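Local coordinates for putative uncharacterized protein TTHB071 (Thermus thermophilus, PDB 3AYV) that binds a cluster of zinc ions in a xylose isomerase-like TIM barrel and may take part in protection against oxidative stress, its precise activity being unknown, at residues Y195-R203 against E223-F234; G158-A166 against P175-E184. All coordinates share one frame; numbering follows the deposited sequence.

Interaction 1: residues Y195-R203 against E223-F234; sequences YDRHWNLGR and EVREDPEASLAF. With ZN (zinc ion), chain G; ZN (zinc ion), chain F.
The guanidinium of Arg-225 lies flat on one face of the His-198 imidazole, the planes 13° apart, with NH1 3.3 Å from His-198 ND1. Both of these nitrogens are donors, so the pair is a stack and not a hydrogen bond. The ring's other nitrogen binds metal: His-198 NE2 and Asp-196 OD2 hold one zinc ion, at 2.4 Å and 2.1 Å, and His-165 completes its protein ligands. CG of His-198 stands anti to the carbonyl carbon (chi1 -72°), which brings the ring past Glu-223 O and on to the zinc. The backbone joins the same two residues, Arg-225 N donating to His-198 O, and ties the metal-bearing loop to the chain that leaves the last strand of the TIM barrel, where Glu-223 supplies OE2 to a second zinc. Further out, Glu-226 OE2 takes two donors: Asn-200 N, 2.9 Å away, meets its anti lone pair almost straight on (176°), and Arg-203 NH1 comes to its syn lone pair, in a salt bridge that also brings NH1 to 3.0 Å from OE1. Glu-226 meets the guanidinium at its edge; one face of the group is turned to Trp-199, with NH2 over the centre of the indole. At the start of helix 229-240, Ser-231 OG accepts from Leu-201 N (2.9 Å), and Leu-201 CB rests over the face of the Phe-234 ring.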
loop_
_atom_site.group_PDB
_atom_site.type_symbol
_atom_site.label_atom_id
_atom_site.label_comp_id
_atom_site.label_asym_id
_atom_site.label_seq_id
_atom_site.Cartn_x
_atom_site.Cartn_y
_atom_site.Cartn_z
ATOM N N TYR A 195 7.179 -11.273 12.865
ATOM C CA TYR A 195 7.617 -10.917 11.526
ATOM C C TYR A 195 6.427 -10.507 10.669
ATOM O O TYR A 195 5.304 -10.972 10.897
ATOM C CB TYR A 195 8.353 -12.077 10.834
ATOM C CG TYR A 195 9.585 -12.444 11.592
ATOM C CD1 TYR A 195 10.744 -11.676 11.480
ATOM C CD2 TYR A 195 9.582 -13.523 12.471
ATOM C CE1 TYR A 195 11.880 -11.972 12.239
ATOM C CE2 TYR A 195 10.715 -13.852 13.203
ATOM C CZ TYR A 195 11.861 -13.067 13.080
ATOM O OH TYR A 195 12.981 -13.359 13.819
ATOM N N ASP A 196 6.698 -9.698 9.657
ATOM C CA ASP A 196 5.692 -9.365 8.660
ATOM C C ASP A 196 5.493 -10.553 7.712
ATOM O O ASP A 196 6.082 -10.619 6.642
ATOM C CB ASP A 196 6.121 -8.120 7.900
ATOM C CG ASP A 196 4.999 -7.531 7.069
ATOM O OD1 ASP A 196 3.799 -7.725 7.348
ATOM O OD2 ASP A 196 5.358 -6.862 6.115
ATOM N N ARG A 197 4.637 -11.490 8.133
ATOM C CA ARG A 197 4.546 -12.818 7.516
ATOM C C ARG A 197 3.827 -12.869 6.199
ATOM O O ARG A 197 4.131 -13.745 5.361
ATOM C CB ARG A 197 3.877 -13.808 8.485
ATOM C CG ARG A 197 4.678 -14.039 9.743
ATOM C CD ARG A 197 5.921 -14.841 9.403
ATOM N NE ARG A 197 6.539 -15.346 10.611
ATOM C CZ ARG A 197 7.542 -16.224 10.621
ATOM N NH1 ARG A 197 8.052 -16.681 9.492
ATOM N NH2 ARG A 197 8.020 -16.631 11.774
ATOM N N HIS A 198 2.898 -11.936 5.992
ATOM C CA HIS A 198 2.048 -11.969 4.799
ATOM C C HIS A 198 1.293 -13.305 4.700
ATOM O O HIS A 198 1.168 -13.874 3.620
ATOM C CB HIS A 198 2.850 -11.650 3.515
ATOM C CG HIS A 198 3.239 -10.209 3.397
ATOM N ND1 HIS A 198 3.145 -9.504 2.216
ATOM C CD2 HIS A 198 3.665 -9.322 4.331
ATOM C CE1 HIS A 198 3.526 -8.255 2.418
ATOM N NE2 HIS A 198 3.859 -8.123 3.689
ATOM N N TRP A 199 0.813 -13.790 5.843
ATOM C CA TRP A 199 0.011 -15.011 5.866
ATOM C C TRP A 199 -1.439 -14.677 5.538
ATOM O O TRP A 199 -1.860 -13.517 5.642
ATOM C CB TRP A 199 0.041 -15.646 7.243
ATOM C CG TRP A 199 1.345 -16.301 7.662
ATOM C CD1 TRP A 199 2.369 -16.739 6.853
ATOM C CD2 TRP A 199 1.713 -16.646 9.001
ATOM N NE1 TRP A 199 3.363 -17.319 7.628
ATOM C CE2 TRP A 199 2.981 -17.270 8.945
ATOM C CE3 TRP A 199 1.100 -16.473 10.249
ATOM C CZ2 TRP A 199 3.637 -17.733 10.100
ATOM C CZ3 TRP A 199 1.761 -16.922 11.398
ATOM C CH2 TRP A 199 3.011 -17.542 11.310
ATOM N N ASN A 200 -2.200 -15.698 5.152
ATOM C CA ASN A 200 -3.660 -15.569 5.028
ATOM C C ASN A 200 -4.363 -15.098 6.294
ATOM O O ASN A 200 -3.937 -15.396 7.414
ATOM C CB ASN A 200 -4.275 -16.925 4.621
ATOM C CG ASN A 200 -4.169 -17.184 3.138
ATOM O OD1 ASN A 200 -3.626 -18.199 2.705
ATOM N ND2 ASN A 200 -4.688 -16.278 2.350
ATOM N N LEU A 201 -5.461 -14.371 6.110
ATOM C CA LEU A 201 -6.327 -13.979 7.229
ATOM C C LEU A 201 -6.717 -15.242 7.988
ATOM O O LEU A 201 -6.928 -16.275 7.362
ATOM C CB LEU A 201 -7.580 -13.288 6.695
ATOM C CG LEU A 201 -7.347 -12.030 5.851
ATOM C CD1 LEU A 201 -8.704 -11.397 5.445
ATOM C CD2 LEU A 201 -6.470 -11.039 6.636
ATOM N N GLY A 202 -6.761 -15.161 9.310
ATOM C CA GLY A 202 -7.139 -16.305 10.156
ATOM C C GLY A 202 -5.943 -17.103 10.669
ATOM O O GLY A 202 -6.092 -17.915 11.587
ATOM N N ARG A 203 -4.756 -16.852 10.117
ATOM C CA ARG A 203 -3.569 -17.669 10.425
ATOM C C ARG A 203 -2.712 -17.122 11.569
ATOM O O ARG A 203 -1.820 -17.817 12.066
ATOM C CB ARG A 203 -2.704 -17.884 9.178
ATOM C CG ARG A 203 -3.322 -18.775 8.081
ATOM C CD ARG A 203 -2.217 -19.534 7.301
ATOM N NE ARG A 203 -1.179 -19.954 8.234
ATOM C CZ ARG A 203 0.127 -20.057 7.985
ATOM N NH1 ARG A 203 0.644 -19.799 6.794
ATOM N NH2 ARG A 203 0.921 -20.427 8.966
ATOM N N GLU A 223 -2.400 -8.939 0.665
ATOM C CA GLU A 223 -0.955 -8.903 0.593
ATOM C C GLU A 223 -0.448 -10.199 1.203
ATOM O O GLU A 223 0.079 -10.226 2.312
ATOM C CB GLU A 223 -0.472 -7.697 1.360
ATOM C CG GLU A 223 -0.715 -6.463 0.517
ATOM C CD GLU A 223 0.360 -5.497 0.667
ATOM O OE1 GLU A 223 0.895 -4.996 -0.368
ATOM O OE2 GLU A 223 0.656 -5.246 1.855
ATOM N N VAL A 224 -0.678 -11.278 0.466
ATOM C CA VAL A 224 -0.519 -12.631 0.975
ATOM C C VAL A 224 0.416 -13.389 0.056
ATOM O O VAL A 224 0.259 -13.361 -1.175
ATOM C CB VAL A 224 -1.907 -13.338 1.084
ATOM C CG1 VAL A 224 -1.770 -14.819 1.388
ATOM C CG2 VAL A 224 -2.755 -12.683 2.180
ATOM N N ARG A 225 1.389 -14.079 0.647
ATOM C CA ARG A 225 2.410 -14.728 -0.154
ATOM C C ARG A 225 2.075 -16.159 -0.527
ATOM O O ARG A 225 2.682 -16.729 -1.433
ATOM C CB ARG A 225 3.799 -14.540 0.467
ATOM C CG ARG A 225 4.306 -13.110 0.195
ATOM C CD ARG A 225 5.822 -12.964 0.337
ATOM N NE ARG A 225 6.215 -12.720 1.722
ATOM C CZ ARG A 225 6.392 -11.509 2.260
ATOM N NH1 ARG A 225 6.224 -10.405 1.533
ATOM N NH2 ARG A 225 6.749 -11.404 3.537
ATOM N N GLU A 226 1.063 -16.718 0.128
ATOM C CA GLU A 226 0.580 -18.069 -0.174
ATOM C C GLU A 226 -0.698 -17.941 -1.004
ATOM O O GLU A 226 -1.152 -16.823 -1.256
ATOM C CB GLU A 226 0.323 -18.831 1.134
ATOM C CG GLU A 226 -0.373 -18.020 2.272
ATOM C CD GLU A 226 -0.220 -18.654 3.675
ATOM O OE1 GLU A 226 0.575 -19.613 3.815
ATOM O OE2 GLU A 226 -0.877 -18.207 4.645
ATOM N N ASP A 227 -1.298 -19.065 -1.415
ATOM C CA ASP A 227 -2.577 -18.993 -2.103
ATOM C C ASP A 227 -3.593 -18.181 -1.308
ATOM O O ASP A 227 -3.841 -18.481 -0.154
ATOM C CB ASP A 227 -3.180 -20.373 -2.356
ATOM C CG ASP A 227 -4.372 -20.289 -3.289
ATOM O OD1 ASP A 227 -4.161 -20.237 -4.531
ATOM O OD2 ASP A 227 -5.508 -20.201 -2.779
ATOM N N PRO A 228 -4.212 -17.177 -1.943
ATOM C CA PRO A 228 -5.091 -16.271 -1.201
ATOM C C PRO A 228 -6.521 -16.758 -0.976
ATOM O O PRO A 228 -7.302 -16.051 -0.329
ATOM C CB PRO A 228 -5.093 -15.007 -2.067
ATOM C CG PRO A 228 -4.876 -15.511 -3.477
ATOM C CD PRO A 228 -4.113 -16.818 -3.371
ATOM N N GLU A 229 -6.884 -17.945 -1.465
ATOM C CA GLU A 229 -8.285 -18.359 -1.295
ATOM C C GLU A 229 -8.767 -18.316 0.149
ATOM O O GLU A 229 -9.877 -17.839 0.406
ATOM C CB GLU A 229 -8.606 -19.724 -1.908
ATOM C CG GLU A 229 -10.115 -19.906 -2.036
ATOM C CD GLU A 229 -10.518 -21.252 -2.540
ATOM O OE1 GLU A 229 -9.867 -21.763 -3.469
ATOM O OE2 GLU A 229 -11.510 -21.792 -2.000
ATOM N N ALA A 230 -7.967 -18.808 1.091
ATOM C CA ALA A 230 -8.401 -18.811 2.490
ATOM C C ALA A 230 -8.760 -17.405 3.006
ATOM O O ALA A 230 -9.654 -17.258 3.838
ATOM C CB ALA A 230 -7.353 -19.455 3.391
ATOM N N SER A 231 -8.064 -16.377 2.520
ATOM C CA SER A 231 -8.392 -15.000 2.938
ATOM C C SER A 231 -9.708 -14.517 2.334
ATOM O O SER A 231 -10.496 -13.854 3.008
ATOM C CB SER A 231 -7.272 -14.009 2.589
ATOM O OG SER A 231 -6.095 -14.354 3.285
ATOM N N LEU A 232 -9.932 -14.833 1.063
ATOM C CA LEU A 232 -11.199 -14.486 0.422
ATOM C C LEU A 232 -12.392 -15.134 1.157
ATOM O O LEU A 232 -13.427 -14.482 1.401
ATOM C CB LEU A 232 -11.144 -14.842 -1.066
ATOM C CG LEU A 232 -12.302 -14.358 -1.942
ATOM C CD1 LEU A 232 -12.677 -12.864 -1.681
ATOM C CD2 LEU A 232 -11.962 -14.622 -3.416
ATOM N N ALA A 233 -12.220 -16.403 1.540
ATOM C CA ALA A 233 -13.210 -17.149 2.316
ATOM C C ALA A 233 -13.430 -16.555 3.705
ATOM O O ALA A 233 -14.562 -16.528 4.199
ATOM C CB ALA A 233 -12.811 -18.644 2.421
ATOM N N PHE A 234 -12.347 -16.084 4.339
ATOM C CA PHE A 234 -12.441 -15.347 5.605
ATOM C C PHE A 234 -13.310 -14.083 5.405
ATOM O O PHE A 234 -14.220 -13.813 6.206
ATOM C CB PHE A 234 -11.024 -14.969 6.119
ATOM C CG PHE A 234 -11.000 -14.370 7.515
ATOM C CD1 PHE A 234 -11.333 -13.026 7.729
ATOM C CD2 PHE A 234 -10.625 -15.140 8.611
ATOM C CE1 PHE A 234 -11.306 -12.475 9.018
ATOM C CE2 PHE A 234 -10.592 -14.600 9.912
ATOM C CZ PHE A 234 -10.932 -13.266 10.111
HETATM ZN ZN ZN G . 4.132 -5.975 4.607
HETATM ZN ZN ZN F . 1.174 -3.261 3.170
HETATM O O HOH W 1 2.096 -6.573 5.696
HETATM O O HOH W 2 2.498 -3.335 1.017
HETATM O O HOH W 3 2.794 -5.060 3.148
HETATM O O HOH W 4 5.969 -5.477 3.533
#

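Interaction 2: residues G158-A166 against P175-E184; sequences GFCFDAAHA and PGPWLALAPE. With ZN (zinc ion), chain F; ZN (zinc ion), chain G.
Water 5 is gripped by three groups: Phe-159 N donates to it at 2.8 Å, and it lies within hydrogen-bonding distance of Glu-184 OE2, also 2.8 Å, and of Ala-182 O. Beside it Glu-184 N donates to Phe-159 O, 3.1 Å away, a bond bent to 139° at the hydrogen. Glu-184 OE1 has its salt-bridge partner in Arg-132. Above this polar edge, Leu-181 CD1 sits over the centre of the Phe-159 ring, 3.9 Å from the centroid, while Pro-183 CB reaches CD2 of the same ring. Phe-161 points from the barrel strand 158-162 into the short helix 176-179; with CG anti to the backbone N (chi1 176°), its CE1 comes 3.3 Å from Trp-178 CB. The Phe-161 and indole planes are 14° apart but slid, and barely overlap. Pro-175 CB and Leu-179 CD2 close in on other atoms of the Phe-161 ring. Replacing Phe-161 with an alanine would probably open a gap between Trp-178, Pro-175 and Leu-179 and leave the indole freer to shift. One face of that indole carries Ala-166 CB, 3.3 Å from NE1, whose hydrogen bond goes to Thr-172 O. The return from helix 163-169 to strand 185-188 is thus held against the outside of the barrel mostly by the fit of rings and aliphatic carbons, while the polar bonds at the strand's N-terminal end probably fix where the chain re-enters the barrel.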
loop_
_atom_site.group_PDB
_atom_site.type_symbol
_atom_site.label_atom_id
_atom_site.label_comp_id
_atom_site.label_asym_id
_atom_site.label_seq_id
_atom_site.Cartn_x
_atom_site.Cartn_y
_atom_site.Cartn_z
ATOM N N GLY A 158 -4.564 10.160 0.416
ATOM C CA GLY A 158 -5.318 9.217 1.230
ATOM C C GLY A 158 -4.373 8.357 2.066
ATOM O O GLY A 158 -3.149 8.474 1.940
ATOM N N PHE A 159 -4.966 7.482 2.881
ATOM C CA PHE A 159 -4.249 6.598 3.792
ATOM C C PHE A 159 -4.590 5.125 3.503
ATOM O O PHE A 159 -5.761 4.773 3.297
ATOM C CB PHE A 159 -4.598 6.963 5.241
ATOM C CG PHE A 159 -3.986 6.029 6.269
ATOM C CD1 PHE A 159 -2.605 5.820 6.302
ATOM C CD2 PHE A 159 -4.797 5.348 7.188
ATOM C CE1 PHE A 159 -2.022 4.931 7.232
ATOM C CE2 PHE A 159 -4.228 4.485 8.141
ATOM C CZ PHE A 159 -2.835 4.274 8.155
ATOM N N CYS A 160 -3.554 4.288 3.443
ATOM C CA CYS A 160 -3.699 2.844 3.327
ATOM C C CYS A 160 -3.216 2.229 4.645
ATOM O O CYS A 160 -2.057 2.422 5.029
ATOM C CB CYS A 160 -2.849 2.328 2.153
ATOM S SG CYS A 160 -2.812 0.493 2.087
ATOM N N PHE A 161 -4.087 1.492 5.333
ATOM C CA PHE A 161 -3.725 0.888 6.607
ATOM C C PHE A 161 -3.284 -0.552 6.401
ATOM O O PHE A 161 -4.030 -1.378 5.855
ATOM C CB PHE A 161 -4.903 0.917 7.598
ATOM C CG PHE A 161 -4.633 0.220 8.930
ATOM C CD1 PHE A 161 -3.453 0.435 9.643
ATOM C CD2 PHE A 161 -5.582 -0.665 9.464
ATOM C CE1 PHE A 161 -3.238 -0.209 10.863
ATOM C CE2 PHE A 161 -5.392 -1.287 10.685
ATOM C CZ PHE A 161 -4.207 -1.069 11.393
ATOM N N ASP A 162 -2.083 -0.839 6.896
ATOM C CA ASP A 162 -1.564 -2.178 6.967
ATOM C C ASP A 162 -1.426 -2.563 8.421
ATOM O O ASP A 162 -0.513 -2.087 9.096
ATOM C CB ASP A 162 -0.199 -2.239 6.279
ATOM C CG ASP A 162 0.317 -3.669 6.156
ATOM O OD1 ASP A 162 0.415 -4.394 7.159
ATOM O OD2 ASP A 162 0.605 -4.085 5.039
ATOM N N ALA A 163 -2.318 -3.422 8.912
ATOM C CA ALA A 163 -2.361 -3.739 10.351
ATOM C C ALA A 163 -1.132 -4.507 10.839
ATOM O O ALA A 163 -0.702 -4.324 11.974
ATOM C CB ALA A 163 -3.664 -4.510 10.710
ATOM N N ALA A 164 -0.590 -5.370 9.991
ATOM C CA ALA A 164 0.602 -6.138 10.369
ATOM C C ALA A 164 1.816 -5.219 10.561
ATOM O O ALA A 164 2.617 -5.428 11.477
ATOM C CB ALA A 164 0.893 -7.211 9.335
ATOM N N HIS A 165 1.958 -4.206 9.701
ATOM C CA HIS A 165 3.052 -3.267 9.884
ATOM C C HIS A 165 2.911 -2.573 11.220
ATOM O O HIS A 165 3.910 -2.373 11.911
ATOM C CB HIS A 165 3.094 -2.228 8.759
ATOM C CG HIS A 165 3.491 -2.794 7.434
ATOM N ND1 HIS A 165 3.456 -2.050 6.276
ATOM C CD2 HIS A 165 3.904 -4.040 7.076
ATOM C CE1 HIS A 165 3.837 -2.806 5.259
ATOM N NE2 HIS A 165 4.108 -4.018 5.721
ATOM N N ALA A 166 1.688 -2.180 11.595
ATOM C CA ALA A 166 1.494 -1.567 12.916
ATOM C C ALA A 166 1.886 -2.535 14.049
ATOM O O ALA A 166 2.540 -2.155 15.026
ATOM C CB ALA A 166 0.043 -1.095 13.079
ATOM N N PRO A 175 -5.106 -1.730 16.297
ATOM C CA PRO A 175 -5.531 -1.114 15.044
ATOM C C PRO A 175 -6.287 0.197 15.242
ATOM O O PRO A 175 -6.259 1.039 14.346
ATOM C CB PRO A 175 -6.467 -2.157 14.417
ATOM C CG PRO A 175 -6.273 -3.400 15.181
ATOM C CD PRO A 175 -5.788 -3.013 16.547
ATOM N N GLY A 176 -6.936 0.365 16.397
ATOM C CA GLY A 176 -7.786 1.553 16.694
ATOM C C GLY A 176 -7.236 2.919 16.289
ATOM O O GLY A 176 -7.838 3.635 15.486
ATOM N N PRO A 177 -6.085 3.303 16.853
ATOM C CA PRO A 177 -5.494 4.614 16.552
ATOM C C PRO A 177 -5.230 4.817 15.050
ATOM O O PRO A 177 -5.334 5.953 14.545
ATOM C CB PRO A 177 -4.187 4.581 17.359
ATOM C CG PRO A 177 -4.532 3.721 18.549
ATOM C CD PRO A 177 -5.412 2.634 17.982
ATOM N N TRP A 178 -4.885 3.731 14.346
ATOM C CA TRP A 178 -4.619 3.800 12.912
ATOM C C TRP A 178 -5.899 3.920 12.109
ATOM O O TRP A 178 -5.977 4.688 11.142
ATOM C CB TRP A 178 -3.812 2.591 12.424
ATOM C CG TRP A 178 -2.523 2.387 13.163
ATOM C CD1 TRP A 178 -2.337 1.570 14.254
ATOM C CD2 TRP A 178 -1.241 2.962 12.871
ATOM N NE1 TRP A 178 -1.025 1.623 14.675
ATOM C CE2 TRP A 178 -0.328 2.467 13.848
ATOM C CE3 TRP A 178 -0.763 3.847 11.879
ATOM C CZ2 TRP A 178 1.030 2.829 13.875
ATOM C CZ3 TRP A 178 0.598 4.230 11.916
ATOM C CH2 TRP A 178 1.479 3.700 12.909
ATOM N N LEU A 179 -6.900 3.144 12.496
ATOM C CA LEU A 179 -8.231 3.258 11.889
ATOM C C LEU A 179 -8.821 4.673 11.999
ATOM O O LEU A 179 -9.602 5.087 11.144
ATOM C CB LEU A 179 -9.163 2.248 12.550
ATOM C CG LEU A 179 -8.788 0.802 12.181
ATOM C CD1 LEU A 179 -9.593 -0.231 13.003
ATOM C CD2 LEU A 179 -8.956 0.573 10.699
ATOM N N ALA A 180 -8.428 5.394 13.049
ATOM C CA ALA A 180 -8.880 6.781 13.252
ATOM C C ALA A 180 -8.419 7.736 12.139
ATOM O O ALA A 180 -8.948 8.851 12.003
ATOM C CB ALA A 180 -8.479 7.295 14.643
ATOM N N LEU A 181 -7.455 7.299 11.325
ATOM C CA LEU A 181 -6.973 8.104 10.190
ATOM C C LEU A 181 -7.868 7.926 8.973
ATOM O O LEU A 181 -7.620 8.491 7.913
ATOM C CB LEU A 181 -5.538 7.716 9.819
ATOM C CG LEU A 181 -4.413 8.057 10.799
ATOM C CD1 LEU A 181 -3.070 7.570 10.230
ATOM C CD2 LEU A 181 -4.341 9.555 11.060
ATOM N N ALA A 182 -8.868 7.061 9.113
ATOM C CA ALA A 182 -9.871 6.875 8.070
ATOM C C ALA A 182 -9.286 6.274 6.773
ATOM O O ALA A 182 -9.428 6.835 5.684
ATOM C CB ALA A 182 -10.672 8.214 7.821
ATOM N N PRO A 183 -8.643 5.089 6.881
ATOM C CA PRO A 183 -8.099 4.475 5.664
ATOM C C PRO A 183 -9.164 4.201 4.608
ATOM O O PRO A 183 -10.224 3.631 4.925
ATOM C CB PRO A 183 -7.501 3.139 6.165
ATOM C CG PRO A 183 -8.206 2.851 7.455
ATOM C CD PRO A 183 -8.510 4.218 8.069
ATOM N N GLU A 184 -8.881 4.573 3.371
ATOM C CA GLU A 184 -9.783 4.250 2.292
ATOM C C GLU A 184 -9.381 2.959 1.589
ATOM O O GLU A 184 -10.096 2.485 0.707
ATOM C CB GLU A 184 -9.929 5.434 1.319
ATOM C CG GLU A 184 -8.706 5.750 0.482
ATOM C CD GLU A 184 -8.745 7.154 -0.088
ATOM O OE1 GLU A 184 -8.747 7.264 -1.323
ATOM O OE2 GLU A 184 -8.754 8.131 0.696
HETATM ZN ZN ZN F . 1.174 -3.261 3.170
HETATM ZN ZN ZN G . 4.132 -5.975 4.607
HETATM O O HOH W 5 -7.781 7.656 3.235
HETATM O O HOH W 1 2.096 -6.573 5.696
HETATM O O HOH W 2 2.498 -3.335 1.017
HETATM O O HOH W 3 2.794 -5.060 3.148
HETATM O O HOH W 4 5.969 -5.477 3.533
#

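In the fold
Interactions 1 and 2 follow one another along the chain, their centres about 18 Å apart, and meet at the zinc cluster. Two ions are shared between them: Asp-162 and Glu-223 bind one together with Glu-136 and His-187, while His-165 joins Asp-196 and His-198 on the other. At the junction Glu-223 OE2 lies 3.4 Å from Asp-162 OD2, a closeness of two carboxylates that the zinc between them probably makes tolerable. Asp-196 OD2 comes 3.1 Å from His-165 NE2, and Asp-196 OD1 packs on Ala-164 CB. Water 3 bridges both metals. Residues 158-166 and 175-184 thus build outward from one barrel strand, whereas 195-203 and 223-234 bring loops in from beyond the next two.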